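1,3-alpha-isomaltosidase (Kribbella flavida DSM 17836, PDB 5X3I) hydrolyses the alpha-1,3-glucosidic linkages of the cyclic tetrasaccharide cyclobis-(1->6)-alpha-nigerosyl, releasing isomaltose during intracellular breakdown of this starch-derived sugar. Local coordinates at residues T693-W707 with L716-C730. The protein carries 1 engineered substitution. Residues are numbered along the deposited sequence; the frame is centred on the assembly and turned at random.
Sequences TWTTYLPAGEWIDVW and LVTRDVPLEVVPVYC. With SO4 (sulfate ion), chain K.
Tyr-729 reaches from strand 728-730 across to both strands of segment 693-707, and its side chain can be traced atom by atom. Tyr-729 CB lies 3.8 Å from Trp-703 CE3. With CG of Tyr-729 anti to its own carbonyl carbon (chi1 -61°), Leu-698 CD1 sits over one face of the ring, offset toward the rim, and a water over the opposite one, while Tyr-729 CD1 comes within 3.7 Å of Asp-705 CA, which stands oblique to the ring. Further out, Thr-696 OG1 lies at the ring edge, near its plane, and Thr-696 CB is near CE2. The tip, OH, contacts two waters lying in the ring plane, one of them bound to Val-717 O and to Thr-696 OG1, which also bonds to Asn-684 ND2.

Two antiparallel pairings frame this ring. Between strands 693-698 and 716-720, Thr-696 N donates to Val-717 O at 2.8 Å and 169°, and Val-717 N returns the bond to Thr-696 O; on the face opposite the Thr-696 and Val-717 side chains, Thr-695 OG1 and Thr-718 OG1 hydrogen-bond at 2.7 Å. Between strands 703-705 and 728-730, Ile-704 and Cys-730 form a hydrogen-bonded antiparallel pair, each N donating to the other's O.

Trp-707 closes the far end. Trp-707 NE1 donates to Val-726 O (2.8 Å, 148°), which lies in the indole plane yet is approached from above its own carbonyl plane. Val-725 CG2 makes a CH-pi contact over the five-membered ring, 4.3 Å from its centroid, with Val-706 CG2 over the opposite indole face. Asp-705 OD1 accepts from Trp-707 N, forming an Asx turn.

The contact belongs to the C-terminal beta domain of this family 31 hydrolase, away from the active site. Strand 681-683 flanks strand 728-731, helix 735-742 packs on Ile-704, Val-706 and Cys-730, and Leu-632 of helix 622-650 touches Trp-707.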
loop_
_atom_site.group_PDB
_atom_site.type_symbol
_atom_site.label_atom_id
_atom_site.label_comp_id
_atom_site.label_asym_id
_atom_site.label_seq_id
_atom_site.Cartn_x
_atom_site.Cartn_y
_atom_site.Cartn_z
ATOM N N THR A 693 -19.586 20.375 -18.491
ATOM C CA THR A 693 -18.711 21.513 -18.253
ATOM C C THR A 693 -17.968 21.240 -16.965
ATOM O O THR A 693 -18.395 20.425 -16.166
ATOM C CB THR A 693 -19.472 22.856 -18.141
ATOM O OG1 THR A 693 -20.332 22.830 -16.995
ATOM C CG2 THR A 693 -20.290 23.138 -19.393
ATOM N N TRP A 694 -16.843 21.904 -16.771
ATOM C CA TRP A 694 -16.032 21.658 -15.592
ATOM C C TRP A 694 -15.344 22.949 -15.214
ATOM O O TRP A 694 -14.902 23.693 -16.082
ATOM C CB TRP A 694 -15.017 20.543 -15.862
ATOM C CG TRP A 694 -14.529 19.776 -14.653
ATOM C CD1 TRP A 694 -13.246 19.694 -14.205
ATOM C CD2 TRP A 694 -15.311 18.961 -13.769
ATOM N NE1 TRP A 694 -13.177 18.890 -13.100
ATOM C CE2 TRP A 694 -14.433 18.427 -12.810
ATOM C CE3 TRP A 694 -16.669 18.641 -13.691
ATOM C CZ2 TRP A 694 -14.866 17.595 -11.782
ATOM C CZ3 TRP A 694 -17.095 17.808 -12.674
ATOM C CH2 TRP A 694 -16.198 17.296 -11.733
ATOM N N THR A 695 -15.246 23.216 -13.919
ATOM C CA THR A 695 -14.655 24.461 -13.465
ATOM C C THR A 695 -13.350 24.222 -12.735
ATOM O O THR A 695 -13.268 23.383 -11.842
ATOM C CB THR A 695 -15.620 25.230 -12.557
ATOM O OG1 THR A 695 -16.803 25.538 -13.300
ATOM C CG2 THR A 695 -14.978 26.518 -12.085
ATOM N N THR A 696 -12.335 24.981 -13.131
ATOM C CA THR A 696 -10.990 24.844 -12.608
ATOM C C THR A 696 -10.566 26.138 -11.931
ATOM O O THR A 696 -10.864 27.218 -12.424
ATOM C CB THR A 696 -9.989 24.497 -13.738
ATOM O OG1 THR A 696 -10.398 23.291 -14.390
ATOM C CG2 THR A 696 -8.595 24.329 -13.192
ATOM N N TYR A 697 -9.882 26.037 -10.800
ATOM C CA TYR A 697 -9.356 27.230 -10.163
ATOM C C TYR A 697 -7.883 27.378 -10.477
ATOM O O TYR A 697 -7.056 26.573 -10.055
ATOM C CB TYR A 697 -9.569 27.209 -8.643
ATOM C CG TYR A 697 -8.858 28.349 -7.945
ATOM C CD1 TYR A 697 -9.365 29.641 -7.988
ATOM C CD2 TYR A 697 -7.672 28.142 -7.264
ATOM C CE1 TYR A 697 -8.712 30.690 -7.370
ATOM C CE2 TYR A 697 -7.015 29.185 -6.640
ATOM C CZ TYR A 697 -7.544 30.458 -6.696
ATOM O OH TYR A 697 -6.891 31.495 -6.074
ATOM N N LEU A 698 -7.564 28.424 -11.222
ATOM C CA LEU A 698 -6.188 28.720 -11.563
ATOM C C LEU A 698 -5.618 29.736 -10.590
ATOM O O LEU A 698 -6.118 30.847 -10.489
ATOM C CB LEU A 698 -6.091 29.244 -12.994
ATOM C CG LEU A 698 -6.595 28.322 -14.102
ATOM C CD1 LEU A 698 -6.468 29.005 -15.448
ATOM C CD2 LEU A 698 -5.821 27.025 -14.092
ATOM N N PRO A 699 -4.546 29.363 -9.886
ATOM C CA PRO A 699 -3.900 30.272 -8.940
ATOM C C PRO A 699 -3.177 31.401 -9.661
ATOM O O PRO A 699 -3.296 31.522 -10.881
ATOM C CB PRO A 699 -2.915 29.368 -8.205
ATOM C CG PRO A 699 -2.597 28.295 -9.192
ATOM C CD PRO A 699 -3.855 28.065 -9.971
ATOM N N ALA A 700 -2.427 32.201 -8.917
ATOM C CA ALA A 700 -1.750 33.367 -9.472
ATOM C C ALA A 700 -0.787 32.969 -10.581
ATOM O O ALA A 700 -0.263 31.864 -10.580
ATOM C CB ALA A 700 -1.009 34.114 -8.388
ATOM N N GLY A 701 -0.547 33.897 -11.503
ATOM C CA GLY A 701 0.253 33.653 -12.693
ATOM C C GLY A 701 -0.575 33.615 -13.961
ATOM O O GLY A 701 -1.789 33.790 -13.917
ATOM N N GLU A 702 0.090 33.416 -15.098
ATOM C CA GLU A 702 -0.578 33.464 -16.397
ATOM C C GLU A 702 -0.730 32.080 -17.013
ATOM O O GLU A 702 0.198 31.283 -16.992
ATOM C CB GLU A 702 0.182 34.375 -17.357
ATOM C CG GLU A 702 0.333 35.801 -16.865
ATOM C CD GLU A 702 0.361 36.798 -18.001
ATOM O OE1 GLU A 702 -0.619 36.837 -18.775
ATOM O OE2 GLU A 702 1.362 37.535 -18.126
ATOM N N TRP A 703 -1.897 31.814 -17.586
ATOM C CA TRP A 703 -2.239 30.470 -18.010
ATOM C C TRP A 703 -2.720 30.377 -19.450
ATOM O O TRP A 703 -3.291 31.316 -20.005
ATOM C CB TRP A 703 -3.309 29.897 -17.085
ATOM C CG TRP A 703 -2.852 29.805 -15.673
ATOM C CD1 TRP A 703 -3.036 30.733 -14.689
ATOM C CD2 TRP A 703 -2.115 28.733 -15.079
ATOM N NE1 TRP A 703 -2.463 30.304 -13.523
ATOM C CE2 TRP A 703 -1.890 29.078 -13.733
ATOM C CE3 TRP A 703 -1.620 27.514 -15.555
ATOM C CZ2 TRP A 703 -1.197 28.251 -12.860
ATOM C CZ3 TRP A 703 -0.935 26.696 -14.687
ATOM C CH2 TRP A 703 -0.729 27.065 -13.353
ATOM N N ILE A 704 -2.493 29.209 -20.035
ATOM C CA ILE A 704 -2.960 28.899 -21.371
ATOM C C ILE A 704 -3.720 27.585 -21.374
ATOM O O ILE A 704 -3.251 26.593 -20.813
ATOM C CB ILE A 704 -1.784 28.840 -22.354
ATOM C CG1 ILE A 704 -1.414 30.262 -22.776
ATOM C CG2 ILE A 704 -2.127 27.982 -23.565
ATOM C CD1 ILE A 704 -0.103 30.367 -23.470
ATOM N N ASP A 705 -4.906 27.591 -21.973
ATOM C CA ASP A 705 -5.675 26.373 -22.159
ATOM C C ASP A 705 -4.968 25.536 -23.226
ATOM O O ASP A 705 -4.834 25.974 -24.363
ATOM C CB ASP A 705 -7.110 26.720 -22.577
ATOM C CG ASP A 705 -8.008 25.504 -22.720
ATOM O OD1 ASP A 705 -7.512 24.372 -22.896
ATOM O OD2 ASP A 705 -9.241 25.684 -22.664
ATOM N N VAL A 706 -4.576 24.310 -22.884
ATOM C CA VAL A 706 -3.686 23.557 -23.770
ATOM C C VAL A 706 -4.414 23.027 -24.993
ATOM O O VAL A 706 -3.785 22.694 -25.985
ATOM C CB VAL A 706 -3.008 22.363 -23.057
ATOM C CG1 VAL A 706 -2.219 22.835 -21.849
ATOM C CG2 VAL A 706 -4.032 21.321 -22.678
ATOM N N TRP A 707 -5.733 22.923 -24.911
ATOM C CA TRP A 707 -6.505 22.410 -26.022
ATOM C C TRP A 707 -6.772 23.454 -27.106
ATOM O O TRP A 707 -6.853 23.121 -28.276
ATOM C CB TRP A 707 -7.821 21.829 -25.519
ATOM C CG TRP A 707 -7.616 20.857 -24.414
ATOM C CD1 TRP A 707 -8.085 20.954 -23.139
ATOM C CD2 TRP A 707 -6.853 19.650 -24.469
ATOM N NE1 TRP A 707 -7.673 19.878 -22.401
ATOM C CE2 TRP A 707 -6.916 19.059 -23.194
ATOM C CE3 TRP A 707 -6.127 19.006 -25.478
ATOM C CZ2 TRP A 707 -6.283 17.862 -22.896
ATOM C CZ3 TRP A 707 -5.498 17.814 -25.181
ATOM C CH2 TRP A 707 -5.581 17.251 -23.902
ATOM N N LEU A 716 -11.375 31.322 -11.340
ATOM C CA LEU A 716 -12.236 30.234 -11.771
ATOM C C LEU A 716 -12.431 30.261 -13.276
ATOM O O LEU A 716 -12.754 31.299 -13.850
ATOM C CB LEU A 716 -13.589 30.311 -11.073
ATOM C CG LEU A 716 -13.575 30.146 -9.558
ATOM C CD1 LEU A 716 -14.976 30.320 -8.992
ATOM C CD2 LEU A 716 -13.014 28.788 -9.182
ATOM N N VAL A 717 -12.227 29.115 -13.915
ATOM C CA VAL A 717 -12.414 28.990 -15.351
ATOM C C VAL A 717 -13.299 27.806 -15.655
ATOM O O VAL A 717 -13.054 26.708 -15.166
ATOM C CB VAL A 717 -11.089 28.796 -16.093
ATOM C CG1 VAL A 717 -11.303 28.941 -17.598
ATOM C CG2 VAL A 717 -10.062 29.770 -15.599
ATOM N N THR A 718 -14.317 28.020 -16.476
ATOM C CA THR A 718 -15.192 26.939 -16.883
ATOM C C THR A 718 -15.025 26.665 -18.373
ATOM O O THR A 718 -14.976 27.591 -19.170
ATOM C CB THR A 718 -16.658 27.271 -16.568
ATOM O OG1 THR A 718 -16.806 27.435 -15.156
ATOM C CG2 THR A 718 -17.569 26.165 -17.039
ATOM N N ARG A 719 -14.906 25.395 -18.742
ATOM C CA ARG A 719 -14.839 25.025 -20.147
ATOM C C ARG A 719 -15.647 23.767 -20.387
ATOM O O ARG A 719 -16.023 23.081 -19.441
ATOM C CB ARG A 719 -13.391 24.825 -20.597
ATOM C CG ARG A 719 -12.603 23.792 -19.809
ATOM C CD ARG A 719 -11.410 23.292 -20.612
ATOM N NE ARG A 719 -11.871 22.663 -21.840
ATOM C CZ ARG A 719 -11.594 23.093 -23.063
ATOM N NH1 ARG A 719 -12.089 22.447 -24.101
ATOM N NH2 ARG A 719 -10.818 24.148 -23.252
ATOM N N ASP A 720 -15.925 23.469 -21.651
ATOM C CA ASP A 720 -16.636 22.246 -21.993
ATOM C C ASP A 720 -15.761 21.023 -21.770
ATOM O O ASP A 720 -14.553 21.071 -21.979
ATOM C CB ASP A 720 -17.111 22.278 -23.441
ATOM C CG ASP A 720 -18.127 23.361 -23.688
ATOM O OD1 ASP A 720 -18.702 23.858 -22.705
ATOM O OD2 ASP A 720 -18.352 23.710 -24.859
ATOM N N VAL A 721 -16.374 19.924 -21.352
ATOM C CA VAL A 721 -15.627 18.690 -21.185
ATOM C C VAL A 721 -16.269 17.509 -21.904
ATOM O O VAL A 721 -16.810 16.607 -21.279
ATOM C CB VAL A 721 -15.440 18.352 -19.696
ATOM C CG1 VAL A 721 -14.335 19.204 -19.113
ATOM C CG2 VAL A 721 -16.740 18.552 -18.922
ATOM N N PRO A 722 -16.175 17.495 -23.242
ATOM C CA PRO A 722 -16.506 16.272 -23.972
ATOM C C PRO A 722 -15.492 15.202 -23.583
ATOM O O PRO A 722 -14.480 15.550 -22.996
ATOM C CB PRO A 722 -16.363 16.684 -25.433
ATOM C CG PRO A 722 -15.350 17.775 -25.399
ATOM C CD PRO A 722 -15.627 18.531 -24.131
ATOM N N LEU A 723 -15.760 13.938 -23.870
ATOM C CA LEU A 723 -14.887 12.865 -23.394
ATOM C C LEU A 723 -13.430 12.984 -23.861
ATOM O O LEU A 723 -12.533 12.440 -23.234
ATOM C CB LEU A 723 -15.466 11.510 -23.800
ATOM C CG LEU A 723 -16.758 11.175 -23.044
ATOM C CD1 LEU A 723 -17.304 9.805 -23.385
ATOM C CD2 LEU A 723 -16.520 11.274 -21.550
ATOM N N GLU A 724 -13.172 13.733 -24.925
ATOM C CA GLU A 724 -11.804 13.812 -25.418
ATOM C C GLU A 724 -10.997 14.869 -24.669
ATOM O O GLU A 724 -9.830 15.082 -24.960
ATOM C CB GLU A 724 -11.775 14.101 -26.921
ATOM C CG GLU A 724 -12.244 15.482 -27.316
ATOM C CD GLU A 724 -13.679 15.496 -27.801
ATOM O OE1 GLU A 724 -14.055 16.476 -28.478
ATOM O OE2 GLU A 724 -14.432 14.537 -27.508
ATOM N N VAL A 725 -11.624 15.523 -23.701
ATOM C CA VAL A 725 -10.967 16.602 -22.975
ATOM C C VAL A 725 -10.960 16.374 -21.465
ATOM O O VAL A 725 -11.959 15.964 -20.886
ATOM C CB VAL A 725 -11.656 17.961 -23.287
ATOM C CG1 VAL A 725 -11.366 19.006 -22.209
ATOM C CG2 VAL A 725 -11.236 18.469 -24.656
ATOM N N VAL A 726 -9.812 16.609 -20.844
ATOM C CA VAL A 726 -9.753 16.844 -19.409
ATOM C C VAL A 726 -9.089 18.196 -19.294
ATOM O O VAL A 726 -8.134 18.466 -20.015
ATOM C CB VAL A 726 -8.947 15.754 -18.639
ATOM C CG1 VAL A 726 -7.570 15.509 -19.274
ATOM C CG2 VAL A 726 -8.774 16.132 -17.178
ATOM N N PRO A 727 -9.592 19.056 -18.392
ATOM C CA PRO A 727 -9.014 20.398 -18.343
ATOM C C PRO A 727 -7.563 20.380 -17.913
ATOM O O PRO A 727 -7.226 19.799 -16.888
ATOM C CB PRO A 727 -9.898 21.125 -17.321
ATOM C CG PRO A 727 -11.205 20.420 -17.405
ATOM C CD PRO A 727 -10.855 18.973 -17.638
ATOM N N VAL A 728 -6.724 21.034 -18.703
ATOM C CA VAL A 728 -5.296 21.116 -18.471
ATOM C C VAL A 728 -4.842 22.504 -18.880
ATOM O O VAL A 728 -5.231 23.002 -19.927
ATOM C CB VAL A 728 -4.504 20.059 -19.279
ATOM C CG1 VAL A 728 -3.004 20.300 -19.162
ATOM C CG2 VAL A 728 -4.856 18.663 -18.842
ATOM N N TYR A 729 -4.011 23.121 -18.060
ATOM C CA TYR A 729 -3.560 24.470 -18.325
ATOM C C TYR A 729 -2.061 24.542 -18.159
ATOM O O TYR A 729 -1.500 23.917 -17.274
ATOM C CB TYR A 729 -4.272 25.468 -17.399
ATOM C CG TYR A 729 -5.768 25.471 -17.598
ATOM C CD1 TYR A 729 -6.361 26.322 -18.517
ATOM C CD2 TYR A 729 -6.582 24.602 -16.894
ATOM C CE1 TYR A 729 -7.719 26.313 -18.724
ATOM C CE2 TYR A 729 -7.946 24.592 -17.088
ATOM C CZ TYR A 729 -8.507 25.450 -18.006
ATOM O OH TYR A 729 -9.858 25.442 -18.212
ATOM N N CYS A 730 -1.413 25.305 -19.025
ATOM C CA CYS A 730 0.029 25.424 -19.004
ATOM C C CYS A 730 0.439 26.833 -18.617
ATOM O O CYS A 730 -0.207 27.798 -19.010
ATOM C CB CYS A 730 0.618 25.053 -20.371
ATOM S SG CYS A 730 2.402 25.130 -20.467
HETATM S S SO4 K . 3.911 32.663 -16.116
HETATM O O1 SO4 K . 3.915 33.546 -17.276
HETATM O O2 SO4 K . 4.467 31.380 -16.521
HETATM O O3 SO4 K . 4.721 33.234 -15.046
HETATM O O4 SO4 K . 2.546 32.487 -15.631
HETATM O O HOH W 1 -11.693 24.109 -16.509
HETATM O O HOH W 2 -8.195 23.099 -20.466
HETATM O O HOH W 3 -10.510 26.881 -20.461
#